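Local atomic coordinates of putative cell adhesion protein (Parabacteroides distasonis, PDB entry 3LIU), a protein that probably serves as a fimbrillin-type subunit of pili built by a gut bacterium, with an inferred part in cell adhesion. Residues Thr39-Phe51 and Tyr60-Val74. Residues are numbered along the deposited sequence; the frame is centred on the assembly and turned at random. Where two conformers were deposited one is given.
Sequences TDADVNTLTVGVF and YTKDATPNSDGTKDV
Lys72 reaches across to the backbone of Val43, its NZ giving a hydrogen bond of 2.8 Å to Val43 O from 17° out of the carbonyl plane. A bend at chi3 (125°) brings the ammonium to this oxygen while CD lies alongside Val43 CB. A water accepts from both Lys72 NZ and Val43 N, closing a small ring with the Val43 carbonyl two residues before the strand. The other strong side-chain bond joins Thr47 OG1 to Thr61 OG1 at 2.6 Å; in both threonines CG2 is anti to the backbone N, which leaves the hydroxyls facing each other across a non-hydrogen-bonded pair. Along the strands runs an antiparallel ladder: Leu46 and Lys62 exchange N-H and C=O in both directions, Val48 and Tyr60 do the same, and Ala64 N adds a nearly straight bond (175°) to Asn44 O.

The face carrying Leu46, Val48 and Tyr60 is mostly apolar; Lys62 shares it, its NZ bonded to Gln77. Val48 CB sits over one face of the Tyr60 ring, 4.0 Å from its centroid, in a CH-pi contact, and CG1 meets OH at 3.5 Å. Val50 CG2 approaches Tyr60 CE1, and Leu19 of strand 16-24 also touches the ring. A serine in place of Tyr60 would probably open a gap beside Val48 and Val50 and cost the CH-pi contact. Farther along, Ala64 CB fits against Val43 CG1 at 3.8 Å and against Leu46 CG.

This is the beta hairpin of strands 45-52 and 57-66, flanked by strands 82-90 and 71-80 within the FimA family region. Its chemistry is divided: backbone bonds fix the register, the buried Leu46, Val48 and Tyr60 pack against neighbouring strands, and a lysine of strand 71-80 ties down the loop that leads into strand 45-52.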
# COMPACT_ATOMS: atom_id res chain seq x y z
N THR A 39 -9.74 -11.63 5.17
CA THR A 39 -9.33 -11.35 3.78
C THR A 39 -8.97 -9.87 3.60
O THR A 39 -9.30 -9.02 4.43
CB THR A 39 -10.44 -11.66 2.75
OG1 THR A 39 -11.36 -10.56 2.73
CG2 THR A 39 -11.19 -12.95 3.10
N ASP A 40 -8.31 -9.57 2.49
CA ASP A 40 -7.85 -8.23 2.20
C ASP A 40 -9.01 -7.33 1.68
O ASP A 40 -8.78 -6.22 1.28
CB ASP A 40 -6.65 -8.29 1.22
CG ASP A 40 -7.03 -8.83 -0.16
OD1 ASP A 40 -8.21 -8.78 -0.45
OD2 ASP A 40 -6.16 -9.27 -0.95
N ALA A 41 -10.23 -7.83 1.67
CA ALA A 41 -11.40 -7.02 1.37
C ALA A 41 -12.29 -6.80 2.59
O ALA A 41 -13.34 -6.16 2.48
CB ALA A 41 -12.24 -7.67 0.21
N ASP A 42 -11.91 -7.32 3.76
CA ASP A 42 -12.79 -7.17 4.93
C ASP A 42 -12.98 -5.66 5.30
O ASP A 42 -12.03 -4.89 5.28
CB ASP A 42 -12.26 -7.90 6.17
CG ASP A 42 -12.25 -9.42 6.04
OD1 ASP A 42 -12.79 -9.98 5.06
OD2 ASP A 42 -11.67 -10.05 6.95
N VAL A 43 -14.22 -5.32 5.68
CA VAL A 43 -14.60 -4.04 6.22
C VAL A 43 -15.17 -4.31 7.57
O VAL A 43 -16.29 -4.79 7.69
CB VAL A 43 -15.61 -3.35 5.32
CG1 VAL A 43 -16.17 -2.11 5.97
CG2 VAL A 43 -14.93 -3.07 3.94
N ASN A 44 -14.40 -4.06 8.60
CA ASN A 44 -14.83 -4.37 9.98
C ASN A 44 -15.42 -3.16 10.69
O ASN A 44 -16.43 -3.24 11.37
CB ASN A 44 -13.61 -4.86 10.74
CG ASN A 44 -13.01 -6.07 10.13
OD1 ASN A 44 -13.74 -6.99 9.77
ND2 ASN A 44 -11.69 -6.11 10.01
N THR A 45 -14.78 -2.01 10.53
CA THR A 45 -15.25 -0.78 11.15
C THR A 45 -15.31 0.27 10.07
O THR A 45 -14.53 0.21 9.11
CB THR A 45 -14.33 -0.26 12.30
OG1 THR A 45 -13.04 0.08 11.76
CG2 THR A 45 -14.17 -1.28 13.45
N LEU A 46 -16.21 1.23 10.25
CA LEU A 46 -16.25 2.45 9.44
C LEU A 46 -16.18 3.69 10.32
O LEU A 46 -16.95 3.84 11.30
CB LEU A 46 -17.51 2.51 8.59
CG LEU A 46 -17.54 1.42 7.52
CD1 LEU A 46 -18.91 1.43 6.85
CD2 LEU A 46 -16.47 1.65 6.48
N THR A 47 -15.25 4.57 9.97
CA THR A 47 -15.17 5.90 10.58
C THR A 47 -15.64 6.89 9.55
O THR A 47 -15.12 6.93 8.44
CB THR A 47 -13.73 6.26 11.00
OG1 THR A 47 -13.27 5.27 11.93
CG2 THR A 47 -13.68 7.62 11.66
N VAL A 48 -16.63 7.70 9.92
CA VAL A 48 -17.26 8.67 9.04
C VAL A 48 -17.01 10.07 9.59
O VAL A 48 -17.23 10.35 10.78
CB VAL A 48 -18.77 8.39 8.93
CG1 VAL A 48 -19.46 9.41 8.02
CG2 VAL A 48 -19.03 6.93 8.45
N GLY A 49 -16.49 10.94 8.74
CA GLY A 49 -16.30 12.33 9.11
C GLY A 49 -17.28 13.15 8.31
O GLY A 49 -17.27 13.09 7.06
N VAL A 50 -18.12 13.91 9.02
CA VAL A 50 -19.09 14.82 8.35
C VAL A 50 -18.72 16.27 8.71
O VAL A 50 -18.76 16.63 9.88
CB VAL A 50 -20.52 14.53 8.88
CG1 VAL A 50 -21.57 15.33 8.09
CG2 VAL A 50 -20.82 13.05 8.80
N PHE A 51 -18.40 17.09 7.72
CA PHE A 51 -17.90 18.45 7.96
C PHE A 51 -18.79 19.48 7.24
O PHE A 51 -18.82 19.58 6.01
CB PHE A 51 -16.42 18.57 7.54
CG PHE A 51 -15.49 17.67 8.32
CD1 PHE A 51 -14.90 18.08 9.50
CD2 PHE A 51 -15.23 16.39 7.88
CE1 PHE A 51 -14.04 17.23 10.22
CE2 PHE A 51 -14.40 15.55 8.57
CZ PHE A 51 -13.79 15.97 9.75
N TYR A 60 -17.53 9.87 13.77
CA TYR A 60 -17.87 8.71 14.57
C TYR A 60 -17.37 7.44 13.94
O TYR A 60 -17.13 7.38 12.73
CB TYR A 60 -19.38 8.60 14.77
CG TYR A 60 -20.16 8.58 13.48
CD1 TYR A 60 -20.43 9.76 12.81
CD2 TYR A 60 -20.65 7.39 12.95
CE1 TYR A 60 -21.17 9.76 11.62
CE2 TYR A 60 -21.40 7.39 11.75
CZ TYR A 60 -21.63 8.59 11.09
OH TYR A 60 -22.33 8.66 9.93
N THR A 61 -17.26 6.41 14.77
CA THR A 61 -16.82 5.07 14.31
C THR A 61 -17.78 4.02 14.83
O THR A 61 -18.14 4.03 16.01
CB THR A 61 -15.38 4.72 14.77
OG1 THR A 61 -14.45 5.64 14.20
CG2 THR A 61 -14.96 3.27 14.28
N LYS A 62 -18.21 3.13 13.95
CA LYS A 62 -19.11 2.05 14.27
C LYS A 62 -18.66 0.80 13.54
O LYS A 62 -17.88 0.84 12.58
CB LYS A 62 -20.56 2.36 13.84
CG LYS A 62 -21.12 3.62 14.54
CD LYS A 62 -22.56 3.92 14.24
CE LYS A 62 -23.09 4.97 15.25
NZ LYS A 62 -24.24 5.73 14.70
N ASP A 63 -19.13 -0.33 14.05
CA ASP A 63 -18.88 -1.60 13.38
C ASP A 63 -19.74 -1.60 12.14
O ASP A 63 -20.90 -1.08 12.16
CB ASP A 63 -19.22 -2.79 14.30
CG ASP A 63 -18.17 -2.98 15.38
OD1 ASP A 63 -17.08 -2.38 15.30
OD2 ASP A 63 -18.43 -3.73 16.33
N ALA A 64 -19.17 -2.12 11.06
CA ALA A 64 -19.87 -2.20 9.78
C ALA A 64 -20.88 -3.35 9.90
O ALA A 64 -20.52 -4.43 10.33
CB ALA A 64 -18.89 -2.43 8.64
N THR A 65 -22.15 -3.09 9.56
CA THR A 65 -23.16 -4.13 9.61
C THR A 65 -23.30 -4.78 8.22
O THR A 65 -23.37 -4.11 7.19
CB THR A 65 -24.52 -3.62 10.13
OG1 THR A 65 -24.92 -2.48 9.38
CG2 THR A 65 -24.42 -3.23 11.62
N PRO A 66 -23.31 -6.13 8.18
CA PRO A 66 -23.38 -6.80 6.89
C PRO A 66 -24.76 -6.76 6.28
O PRO A 66 -25.75 -6.74 6.98
CB PRO A 66 -23.00 -8.24 7.22
CG PRO A 66 -23.45 -8.40 8.61
CD PRO A 66 -23.15 -7.10 9.28
N ASN A 67 -24.81 -6.73 4.97
CA ASN A 67 -26.07 -6.64 4.28
C ASN A 67 -26.14 -7.72 3.19
O ASN A 67 -25.12 -8.14 2.64
CB ASN A 67 -26.22 -5.22 3.71
CG ASN A 67 -27.64 -4.84 3.52
OD1 ASN A 67 -28.37 -5.51 2.79
ND2 ASN A 67 -28.06 -3.76 4.17
N SER A 68 -27.36 -8.19 2.92
CA SER A 68 -27.62 -9.32 2.01
C SER A 68 -27.12 -9.06 0.60
O SER A 68 -26.71 -9.99 -0.10
CB SER A 68 -29.13 -9.60 1.93
OG SER A 68 -29.78 -9.37 3.17
N ASP A 69 -27.17 -7.80 0.18
CA ASP A 69 -26.75 -7.42 -1.16
C ASP A 69 -25.23 -7.21 -1.31
O ASP A 69 -24.78 -6.63 -2.29
CB ASP A 69 -27.51 -6.15 -1.60
CG ASP A 69 -27.26 -4.96 -0.68
OD1 ASP A 69 -26.36 -5.05 0.18
OD2 ASP A 69 -27.97 -3.93 -0.82
N GLY A 70 -24.43 -7.68 -0.35
CA GLY A 70 -22.98 -7.43 -0.38
C GLY A 70 -22.52 -5.98 -0.13
O GLY A 70 -21.40 -5.60 -0.49
N THR A 71 -23.38 -5.16 0.46
CA THR A 71 -22.97 -3.84 0.96
C THR A 71 -22.86 -3.94 2.47
O THR A 71 -23.36 -4.89 3.08
CB THR A 71 -24.00 -2.75 0.63
OG1 THR A 71 -25.26 -3.03 1.27
CG2 THR A 71 -24.22 -2.67 -0.85
N LYS A 72 -22.18 -2.97 3.09
CA LYS A 72 -22.19 -2.87 4.54
C LYS A 72 -22.61 -1.48 4.92
O LYS A 72 -22.37 -0.54 4.17
CB LYS A 72 -20.81 -3.17 5.10
CG LYS A 72 -20.32 -4.56 4.75
CD LYS A 72 -19.19 -4.96 5.64
CE LYS A 72 -19.48 -6.25 6.33
NZ LYS A 72 -18.37 -6.55 7.27
N ASP A 73 -23.25 -1.35 6.09
CA ASP A 73 -23.90 -0.11 6.52
C ASP A 73 -23.30 0.38 7.83
O ASP A 73 -22.82 -0.43 8.64
CB ASP A 73 -25.42 -0.37 6.74
CG ASP A 73 -26.11 -0.86 5.46
OD1 ASP A 73 -25.78 -0.31 4.37
OD2 ASP A 73 -26.92 -1.81 5.50
N VAL A 74 -23.37 1.69 8.04
CA VAL A 74 -23.16 2.28 9.36
C VAL A 74 -24.50 2.88 9.77
O VAL A 74 -25.06 3.70 9.05
CB VAL A 74 -22.03 3.34 9.37
CG1 VAL A 74 -22.32 4.46 8.38
CG2 VAL A 74 -21.83 3.91 10.76
O HOH W 1 -15.99 -7.65 5.36